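Local coordinates for protein Esterase/lipase (Uncultured bacterium, PDB 3K6K) that probably hydrolyses carboxylic ester bonds as an esterase/lipase of the alpha/beta hydrolase fold, homologous to hormone-sensitive lipase, at residues D13-L25 and D278-N291. Residues are numbered along the deposited sequence; the frame is centred on the assembly and turned at random.
Sequences DTKMDPRDFLQLL and DMPHVFQMYGKFVN
Phe21 reaches from the start of helix 18-30 into loop 278-291 and meets Tyr286, Phe289, Val290 and Pro280. Its CG lies opposite the backbone N (chi1 -178°), which carries the ring out from the helix. CB of Phe289 sits over one ring face, 4.0 Å from the ring centroid of Phe21, a CH-pi contact. Leu25 of the same helix covers the other face. The Phe289 ring is nearly parallel to that of Phe21 but slid aside, with little overlap. CZ of Phe21 rests over a face of the Tyr286 ring, 3.5 Å from CG of Tyr286. CG1 of Val290 packs 3.7 Å from CB of Phe21. With an alanine in place of Phe21, CB of Phe289 would lose the ring it sits over, and a gap would probably open between Tyr286, Phe289 and Leu25. Further along the helix, CD1 of Leu25 touches CG of Pro280 at 3.6 Å. At the helix start, CB of Pro18 meets CE of Met279, also at 3.6 Å.

One direct backbone bond and two waters also join the segments. Met16 N donates to Phe289 O at 2.8 Å, with an N-H...O angle of 158°. One water links Met16 O to Asn291 N. The second donates to both Pro18 O and Asp278 O. Within 13-25, Asp17 caps the helix: its OD1 accepts from Arg19 N at 2.9 Å. The loop follows strand 271-276 and also holds His281, whose ND1 bonds to Glu251. His281 touches Ser157, consistent with a Ser-His-Glu triad. The N-terminal helix thus packs on the loop bearing the probable catalytic histidine of an alpha/beta hydrolase.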
ATOM      1  N   ASP A  13       4.699 -22.050  19.631  1.00 32.14           N
ATOM      2  CA  ASP A  13       5.988 -21.761  20.356  1.00 32.51           C
ATOM      3  C   ASP A  13       6.296 -20.195  20.552  1.00 30.66           C
ATOM      4  O   ASP A  13       5.612 -19.330  19.991  1.00 29.32           O
ATOM      5  CB  ASP A  13       7.123 -22.510  19.654  1.00 33.37           C
ATOM      6  CG  ASP A  13       7.733 -21.699  18.527  1.00 37.42           C
ATOM      7  OD1 ASP A  13       7.590 -20.464  18.587  1.00 39.13           O
ATOM      8  OD2 ASP A  13       8.369 -22.271  17.594  1.00 41.58           O
ATOM      9  N   THR A  14       7.310 -19.849  21.348  1.00 28.72           N
ATOM     10  CA  THR A  14       7.344 -18.509  22.012  1.00 26.71           C
ATOM     11  C   THR A  14       7.773 -17.326  21.140  1.00 24.73           C
ATOM     12  O   THR A  14       8.705 -17.440  20.336  1.00 23.92           O
ATOM     13  CB  THR A  14       8.195 -18.486  23.321  1.00 26.72           C
ATOM     14  OG1 THR A  14       7.850 -19.593  24.154  1.00 25.83           O
ATOM     15  CG2 THR A  14       7.917 -17.196  24.132  1.00 27.13           C
ATOM     16  N   LYS A  15       7.084 -16.207  21.329  1.00 22.96           N
ATOM     17  CA  LYS A  15       7.400 -14.928  20.682  1.00 22.89           C
ATOM     18  C   LYS A  15       7.351 -13.759  21.675  1.00 22.91           C
ATOM     19  O   LYS A  15       6.733 -13.852  22.720  1.00 23.53           O
ATOM     20  CB  LYS A  15       6.397 -14.689  19.574  1.00 23.39           C
ATOM     21  CG  LYS A  15       6.447 -15.728  18.422  1.00 22.73           C
ATOM     22  CD  LYS A  15       7.700 -15.615  17.501  1.00 19.08           C
ATOM     23  CE  LYS A  15       7.603 -16.514  16.250  1.00 22.80           C
ATOM     24  NZ  LYS A  15       8.195 -17.834  16.526  1.00 24.93           N
ATOM     25  N   MET A  16       8.042 -12.676  21.383  1.00 22.82           N
ATOM     26  CA  MET A  16       7.935 -11.470  22.187  1.00 23.14           C
ATOM     27  C   MET A  16       6.713 -10.665  21.749  1.00 23.31           C
ATOM     28  O   MET A  16       6.327 -10.720  20.589  1.00 21.90           O
ATOM     29  CB  MET A  16       9.099 -10.504  21.942  1.00 23.56           C
ATOM     30  CG  MET A  16      10.456 -11.084  21.787  1.00 26.44           C
ATOM     31  SD  MET A  16      11.392 -10.553  23.181  1.00 35.94           S
ATOM     32  CE  MET A  16      10.684 -11.711  24.337  1.00 20.68           C
ATOM     33  N   ASP A  17       6.176  -9.858  22.673  1.00 23.34           N
ATOM     34  CA  ASP A  17       5.283  -8.776  22.295  1.00 24.68           C
ATOM     35  C   ASP A  17       6.050  -7.796  21.414  1.00 22.65           C
ATOM     36  O   ASP A  17       7.152  -7.408  21.767  1.00 23.75           O
ATOM     37  CB  ASP A  17       4.733  -7.989  23.509  1.00 25.34           C
ATOM     38  CG  ASP A  17       3.678  -6.997  23.083  1.00 31.37           C
ATOM     39  OD1 ASP A  17       3.992  -5.826  22.730  1.00 37.85           O
ATOM     40  OD2 ASP A  17       2.503  -7.418  22.989  1.00 41.80           O
ATOM     41  N   PRO A  18       5.467  -7.378  20.284  1.00 21.25           N
ATOM     42  CA  PRO A  18       6.287  -6.483  19.507  1.00 20.84           C
ATOM     43  C   PRO A  18       6.883  -5.280  20.244  1.00 20.34           C
ATOM     44  O   PRO A  18       8.024  -4.888  19.943  1.00 21.00           O
ATOM     45  CB  PRO A  18       5.353  -6.062  18.379  1.00 20.77           C
ATOM     46  CG  PRO A  18       4.625  -7.338  18.096  1.00 19.64           C
ATOM     47  CD  PRO A  18       4.292  -7.838  19.504  1.00 21.10           C
ATOM     48  N   ARG A  19       6.173  -4.698  21.194  1.00 19.91           N
ATOM     49  CA  ARG A  19       6.686  -3.485  21.842  1.00 20.39           C
ATOM     50  C   ARG A  19       7.912  -3.822  22.720  1.00 19.75           C
ATOM     51  O   ARG A  19       8.766  -2.963  22.962  1.00 19.02           O
ATOM     52  CB  ARG A  19       5.592  -2.745  22.611  1.00 20.45           C
ATOM     53  CG  ARG A  19       4.620  -1.933  21.705  1.00 24.74           C
ATOM     54  CD  ARG A  19       3.595  -1.222  22.604  1.00 36.57           C
ATOM     55  NE  ARG A  19       4.277  -0.256  23.490  1.00 45.39           N
ATOM     56  CZ  ARG A  19       3.750   0.398  24.534  1.00 48.30           C
ATOM     57  NH1 ARG A  19       2.474   0.249  24.896  1.00 49.53           N
ATOM     58  NH2 ARG A  19       4.529   1.230  25.220  1.00 48.90           N
ATOM     59  N   ASP A  20       7.995  -5.088  23.126  1.00 18.20           N
ATOM     60  CA  ASP A  20       9.066  -5.553  23.998  1.00 18.56           C
ATOM     61  C   ASP A  20      10.300  -5.754  23.152  1.00 17.38           C
ATOM     62  O   ASP A  20      11.384  -5.438  23.599  1.00 16.21           O
ATOM     63  CB  ASP A  20       8.667  -6.814  24.824  1.00 16.58           C
ATOM     64  CG  ASP A  20       7.552  -6.494  25.842  1.00 21.20           C
ATOM     65  OD1 ASP A  20       7.390  -5.264  26.136  1.00 21.90           O
ATOM     66  OD2 ASP A  20       6.807  -7.409  26.324  1.00 20.46           O
ATOM     67  N   PHE A  21      10.107  -6.233  21.920  1.00 16.91           N
ATOM     68  CA  PHE A  21      11.216  -6.463  21.024  1.00 17.11           C
ATOM     69  C   PHE A  21      11.795  -5.105  20.642  1.00 17.25           C
ATOM     70  O   PHE A  21      13.001  -4.969  20.551  1.00 17.39           O
ATOM     71  CB  PHE A  21      10.782  -7.243  19.768  1.00 17.55           C
ATOM     72  CG  PHE A  21      11.938  -7.555  18.793  1.00 16.73           C
ATOM     73  CD1 PHE A  21      11.847  -7.207  17.442  1.00 17.10           C
ATOM     74  CD2 PHE A  21      13.088  -8.210  19.233  1.00 16.34           C
ATOM     75  CE1 PHE A  21      12.878  -7.499  16.553  1.00 15.94           C
ATOM     76  CE2 PHE A  21      14.144  -8.504  18.353  1.00 13.86           C
ATOM     77  CZ  PHE A  21      14.026  -8.135  16.997  1.00 16.59           C
ATOM     78  N   LEU A  22      10.930  -4.113  20.440  1.00 16.88           N
ATOM     79  CA  LEU A  22      11.382  -2.740  20.166  1.00 18.74           C
ATOM     80  C   LEU A  22      12.295  -2.197  21.261  1.00 19.45           C
ATOM     81  O   LEU A  22      13.270  -1.493  20.964  1.00 19.32           O
ATOM     82  CB  LEU A  22      10.209  -1.763  19.955  1.00 17.73           C
ATOM     83  CG  LEU A  22       9.415  -2.132  18.691  1.00 17.84           C
ATOM     84  CD1 LEU A  22       8.146  -1.317  18.547  1.00 11.81           C
ATOM     85  CD2 LEU A  22      10.320  -2.048  17.416  1.00 10.94           C
ATOM     86  N   GLN A  23      11.949  -2.508  22.517  1.00 20.78           N
ATOM     87  CA  GLN A  23      12.746  -2.072  23.666  1.00 21.79           C
ATOM     88  C   GLN A  23      14.104  -2.810  23.666  1.00 21.17           C
ATOM     89  O   GLN A  23      15.122  -2.246  24.020  1.00 19.86           O
ATOM     90  CB  GLN A  23      11.978  -2.237  24.995  1.00 22.98           C
ATOM     91  CG  GLN A  23      12.714  -1.631  26.216  1.00 24.07           C
ATOM     92  CD  GLN A  23      12.088  -0.317  26.750  1.00 28.93           C
ATOM     93  OE1 GLN A  23      12.064  -0.090  27.987  1.00 28.31           O
ATOM     94  NE2 GLN A  23      11.601   0.546  25.838  1.00 24.46           N
ATOM     95  N   LEU A  24      14.123  -4.044  23.231  1.00 21.57           N
ATOM     96  CA  LEU A  24      15.349  -4.734  23.153  1.00 21.53           C
ATOM     97  C   LEU A  24      16.199  -4.089  22.068  1.00 21.30           C
ATOM     98  O   LEU A  24      17.339  -3.850  22.330  1.00 22.21           O
ATOM     99  CB  LEU A  24      15.165  -6.222  23.011  1.00 22.20           C
ATOM    100  CG  LEU A  24      16.312  -7.018  22.448  1.00 25.95           C
ATOM    101  CD1 LEU A  24      17.541  -6.878  23.217  1.00 22.96           C
ATOM    102  CD2 LEU A  24      15.992  -8.453  22.251  1.00 24.46           C
ATOM    103  N   LEU A  25      15.624  -3.719  20.923  1.00 19.50           N
ATOM    104  CA  LEU A  25      16.347  -2.936  19.906  1.00 18.24           C
ATOM    105  C   LEU A  25      16.800  -1.541  20.387  1.00 18.27           C
ATOM    106  O   LEU A  25      17.902  -1.084  20.065  1.00 17.55           O
ATOM    107  CB  LEU A  25      15.538  -2.831  18.614  1.00 17.12           C
ATOM    108  CG  LEU A  25      15.049  -4.146  17.959  1.00 15.32           C
ATOM    109  CD1 LEU A  25      14.224  -3.834  16.728  1.00 10.46           C
ATOM    110  CD2 LEU A  25      16.144  -5.124  17.603  1.00 10.55           C
ATOM    111  N   ASP A 278       4.043  -1.682  14.781  1.00 13.05           N
ATOM    112  CA  ASP A 278       5.101  -2.058  15.765  1.00 14.29           C
ATOM    113  C   ASP A 278       6.291  -2.882  15.182  1.00 13.64           C
ATOM    114  O   ASP A 278       7.045  -3.513  15.958  1.00 13.55           O
ATOM    115  CB  ASP A 278       4.497  -2.882  16.934  1.00 13.91           C
ATOM    116  CG  ASP A 278       3.414  -2.129  17.709  1.00 16.65           C
ATOM    117  OD1 ASP A 278       3.555  -0.920  17.966  1.00 14.13           O
ATOM    118  OD2 ASP A 278       2.427  -2.788  18.110  1.00 17.67           O
ATOM    119  N   MET A 279       6.450  -2.928  13.859  1.00 12.48           N
ATOM    120  CA  MET A 279       7.613  -3.640  13.264  1.00 12.49           C
ATOM    121  C   MET A 279       8.756  -2.691  12.911  1.00 12.31           C
ATOM    122  O   MET A 279       8.523  -1.590  12.410  1.00 13.37           O
ATOM    123  CB  MET A 279       7.215  -4.469  12.032  1.00 11.27           C
ATOM    124  CG  MET A 279       6.308  -5.675  12.413  1.00 12.19           C
ATOM    125  SD  MET A 279       7.300  -6.769  13.477  1.00 13.94           S
ATOM    126  CE  MET A 279       6.452  -6.299  14.996  1.00 10.21           C
ATOM    127  N   PRO A 280       9.985  -3.088  13.202  1.00 11.57           N
ATOM    128  CA  PRO A 280      11.126  -2.206  12.878  1.00 12.11           C
ATOM    129  C   PRO A 280      11.624  -2.499  11.479  1.00 12.42           C
ATOM    130  O   PRO A 280      11.054  -3.349  10.777  1.00 12.98           O
ATOM    131  CB  PRO A 280      12.190  -2.654  13.892  1.00 11.11           C
ATOM    132  CG  PRO A 280      11.938  -4.223  13.956  1.00  9.50           C
ATOM    133  CD  PRO A 280      10.404  -4.234  14.047  1.00 12.11           C
ATOM    134  N   HIS A 281      12.692  -1.813  11.100  1.00 12.47           N
ATOM    135  CA  HIS A 281      13.305  -1.937   9.805  1.00 13.23           C
ATOM    136  C   HIS A 281      13.571  -3.390   9.466  1.00 13.53           C
ATOM    137  O   HIS A 281      14.122  -4.110  10.294  1.00 14.69           O
ATOM    138  CB  HIS A 281      14.623  -1.203   9.877  1.00 13.33           C
ATOM    139  CG  HIS A 281      15.172  -0.820   8.547  1.00 15.90           C
ATOM    140  ND1 HIS A 281      14.392  -0.271   7.552  1.00 13.21           N
ATOM    141  CD2 HIS A 281      16.432  -0.899   8.046  1.00 18.24           C
ATOM    142  CE1 HIS A 281      15.149  -0.026   6.500  1.00 17.73           C
ATOM    143  NE2 HIS A 281      16.388  -0.393   6.771  1.00 17.92           N
ATOM    144  N   VAL A 282      13.231  -3.795   8.248  1.00 12.32           N
ATOM    145  CA  VAL A 282      13.395  -5.163   7.752  1.00 12.34           C
ATOM    146  C   VAL A 282      13.057  -6.235   8.827  1.00 13.38           C
ATOM    147  O   VAL A 282      13.824  -7.143   9.110  1.00 13.41           O
ATOM    148  CB  VAL A 282      14.789  -5.439   7.080  1.00 13.34           C
ATOM    149  CG1 VAL A 282      14.696  -6.746   6.301  1.00 11.89           C
ATOM    150  CG2 VAL A 282      15.250  -4.283   6.083  1.00  8.42           C
ATOM    151  N   PHE A 283      11.861  -6.155   9.372  1.00 13.12           N
ATOM    152  CA  PHE A 283      11.481  -7.013  10.479  1.00 13.18           C
ATOM    153  C   PHE A 283      11.458  -8.480  10.144  1.00 13.48           C
ATOM    154  O   PHE A 283      11.471  -9.305  11.087  1.00 14.23           O
ATOM    155  CB  PHE A 283      10.119  -6.588  11.044  1.00 13.54           C
ATOM    156  CG  PHE A 283       8.933  -6.835  10.105  1.00 14.58           C
ATOM    157  CD1 PHE A 283       8.176  -7.994  10.224  1.00 14.83           C
ATOM    158  CD2 PHE A 283       8.554  -5.887   9.176  1.00 12.57           C
ATOM    159  CE1 PHE A 283       7.096  -8.211   9.389  1.00 17.72           C
ATOM    160  CE2 PHE A 283       7.469  -6.069   8.366  1.00 10.34           C
ATOM    161  CZ  PHE A 283       6.752  -7.247   8.441  1.00 15.95           C
ATOM    162  N   GLN A 284      11.426  -8.803   8.838  1.00 11.42           N
ATOM    163  CA  GLN A 284      11.365 -10.165   8.382  1.00 11.70           C
ATOM    164  C   GLN A 284      12.639 -10.937   8.809  1.00 13.34           C
ATOM    165  O   GLN A 284      12.691 -12.157   8.633  1.00 12.44           O
ATOM    166  CB  GLN A 284      11.112 -10.276   6.825  1.00 10.41           C
ATOM    167  CG  GLN A 284       9.843  -9.563   6.244  1.00  7.09           C
ATOM    168  CD  GLN A 284       9.986  -7.997   6.182  1.00 11.00           C
ATOM    169  OE1 GLN A 284      11.006  -7.419   6.640  1.00  5.74           O
ATOM    170  NE2 GLN A 284       8.979  -7.334   5.623  1.00  5.32           N
ATOM    171  N   MET A 285      13.668 -10.221   9.284  1.00 14.15           N
ATOM    172  CA  MET A 285      14.832 -10.859   9.889  1.00 17.02           C
ATOM    173  C   MET A 285      14.563 -11.554  11.249  1.00 17.15           C
ATOM    174  O   MET A 285      15.363 -12.427  11.694  1.00 16.89           O
ATOM    175  CB  MET A 285      16.020  -9.880  10.056  1.00 17.71           C
ATOM    176  CG  MET A 285      16.327  -9.070   8.836  1.00 21.03           C
ATOM    177  SD  MET A 285      17.451  -9.707   7.575  1.00 33.47           S
ATOM    178  CE  MET A 285      19.058  -9.335   8.268  1.00 31.64           C
ATOM    179  N   TYR A 286      13.463 -11.183  11.901  1.00 15.84           N
ATOM    180  CA  TYR A 286      13.290 -11.514  13.302  1.00 14.93           C
ATOM    181  C   TYR A 286      12.150 -12.502  13.617  1.00 14.72           C
ATOM    182  O   TYR A 286      11.598 -12.488  14.727  1.00 14.29           O
ATOM    183  CB  TYR A 286      13.207 -10.221  14.131  1.00 14.07           C
ATOM    184  CG  TYR A 286      14.330  -9.227  13.732  1.00 15.22           C
ATOM    185  CD1 TYR A 286      14.043  -7.993  13.150  1.00 17.60           C
ATOM    186  CD2 TYR A 286      15.670  -9.535  13.953  1.00 16.23           C
ATOM    187  CE1 TYR A 286      15.080  -7.118  12.766  1.00 19.02           C
ATOM    188  CE2 TYR A 286      16.699  -8.671  13.612  1.00 16.05           C
ATOM    189  CZ  TYR A 286      16.414  -7.471  13.019  1.00 20.49           C
ATOM    190  OH  TYR A 286      17.454  -6.665  12.633  1.00 22.20           O
ATOM    191  N   GLY A 287      11.827 -13.377  12.664  1.00 15.05           N
ATOM    192  CA  GLY A 287      10.859 -14.461  12.894  1.00 14.55           C
ATOM    193  C   GLY A 287      11.131 -15.110  14.228  1.00 15.72           C
ATOM    194  O   GLY A 287      10.213 -15.381  14.989  1.00 15.94           O
ATOM    195  N   LYS A 288      12.402 -15.307  14.562  1.00 16.16           N
ATOM    196  CA  LYS A 288      12.728 -15.913  15.834  1.00 17.56           C
ATOM    197  C   LYS A 288      12.036 -15.239  17.039  1.00 17.82           C
ATOM    198  O   LYS A 288      11.613 -15.955  17.956  1.00 19.09           O
ATOM    199  CB  LYS A 288      14.240 -15.960  15.994  1.00 17.52           C
ATOM    200  CG  LYS A 288      14.734 -16.304  17.381  1.00 19.90           C
ATOM    201  CD  LYS A 288      16.265 -16.469  17.341  1.00 24.97           C
ATOM    202  CE  LYS A 288      16.825 -17.363  18.455  1.00 25.89           C
ATOM    203  NZ  LYS A 288      18.303 -17.120  18.633  1.00 28.93           N
ATOM    204  N   PHE A 289      11.909 -13.900  16.982  1.00 18.27           N
ATOM    205  CA  PHE A 289      11.396 -13.003  18.051  1.00 18.45           C
ATOM    206  C   PHE A 289       9.989 -12.474  17.846  1.00 18.49           C
ATOM    207  O   PHE A 289       9.184 -12.514  18.777  1.00 19.00           O
ATOM    208  CB  PHE A 289      12.353 -11.819  18.274  1.00 19.43           C
ATOM    209  CG  PHE A 289      13.768 -12.268  18.561  1.00 21.02           C
ATOM    210  CD1 PHE A 289      14.764 -12.112  17.602  1.00 19.52           C
ATOM    211  CD2 PHE A 289      14.054 -12.991  19.730  1.00 20.39           C
ATOM    212  CE1 PHE A 289      16.066 -12.564  17.853  1.00 23.91           C
ATOM    213  CE2 PHE A 289      15.360 -13.500  19.967  1.00 21.59           C
ATOM    214  CZ  PHE A 289      16.365 -13.255  19.044  1.00 22.99           C
ATOM    215  N   VAL A 290       9.661 -11.947  16.668  1.00 17.60           N
ATOM    216  CA  VAL A 290       8.301 -11.450  16.520  1.00 17.55           C
ATOM    217  C   VAL A 290       7.512 -12.257  15.479  1.00 18.28           C
ATOM    218  O   VAL A 290       8.043 -12.685  14.461  1.00 20.20           O
ATOM    219  CB  VAL A 290       8.259  -9.939  16.264  1.00 16.78           C
ATOM    220  CG1 VAL A 290       8.673  -9.198  17.492  1.00 18.65           C
ATOM    221  CG2 VAL A 290       9.177  -9.555  15.070  1.00 16.29           C
ATOM    222  N   ASN A 291       6.244 -12.456  15.755  1.00 18.48           N
ATOM    223  CA  ASN A 291       5.354 -13.275  14.923  1.00 18.73           C
ATOM    224  C   ASN A 291       5.079 -12.672  13.535  1.00 17.02           C
ATOM    225  O   ASN A 291       5.073 -13.414  12.540  1.00 17.25           O
ATOM    226  CB  ASN A 291       4.047 -13.527  15.658  1.00 18.23           C
ATOM    227  CG  ASN A 291       3.149 -14.521  14.918  1.00 27.28           C
ATOM    228  OD1 ASN A 291       1.983 -14.167  14.604  1.00 33.42           O
ATOM    229  ND2 ASN A 291       3.683 -15.773  14.601  1.00 25.10           N
TER
HETATM  230  O   HOH W   1       5.362 -11.776  18.087  1.00 20.81           O
HETATM  231  O   HOH W   2       8.905  -5.044  17.230  1.00 14.20           O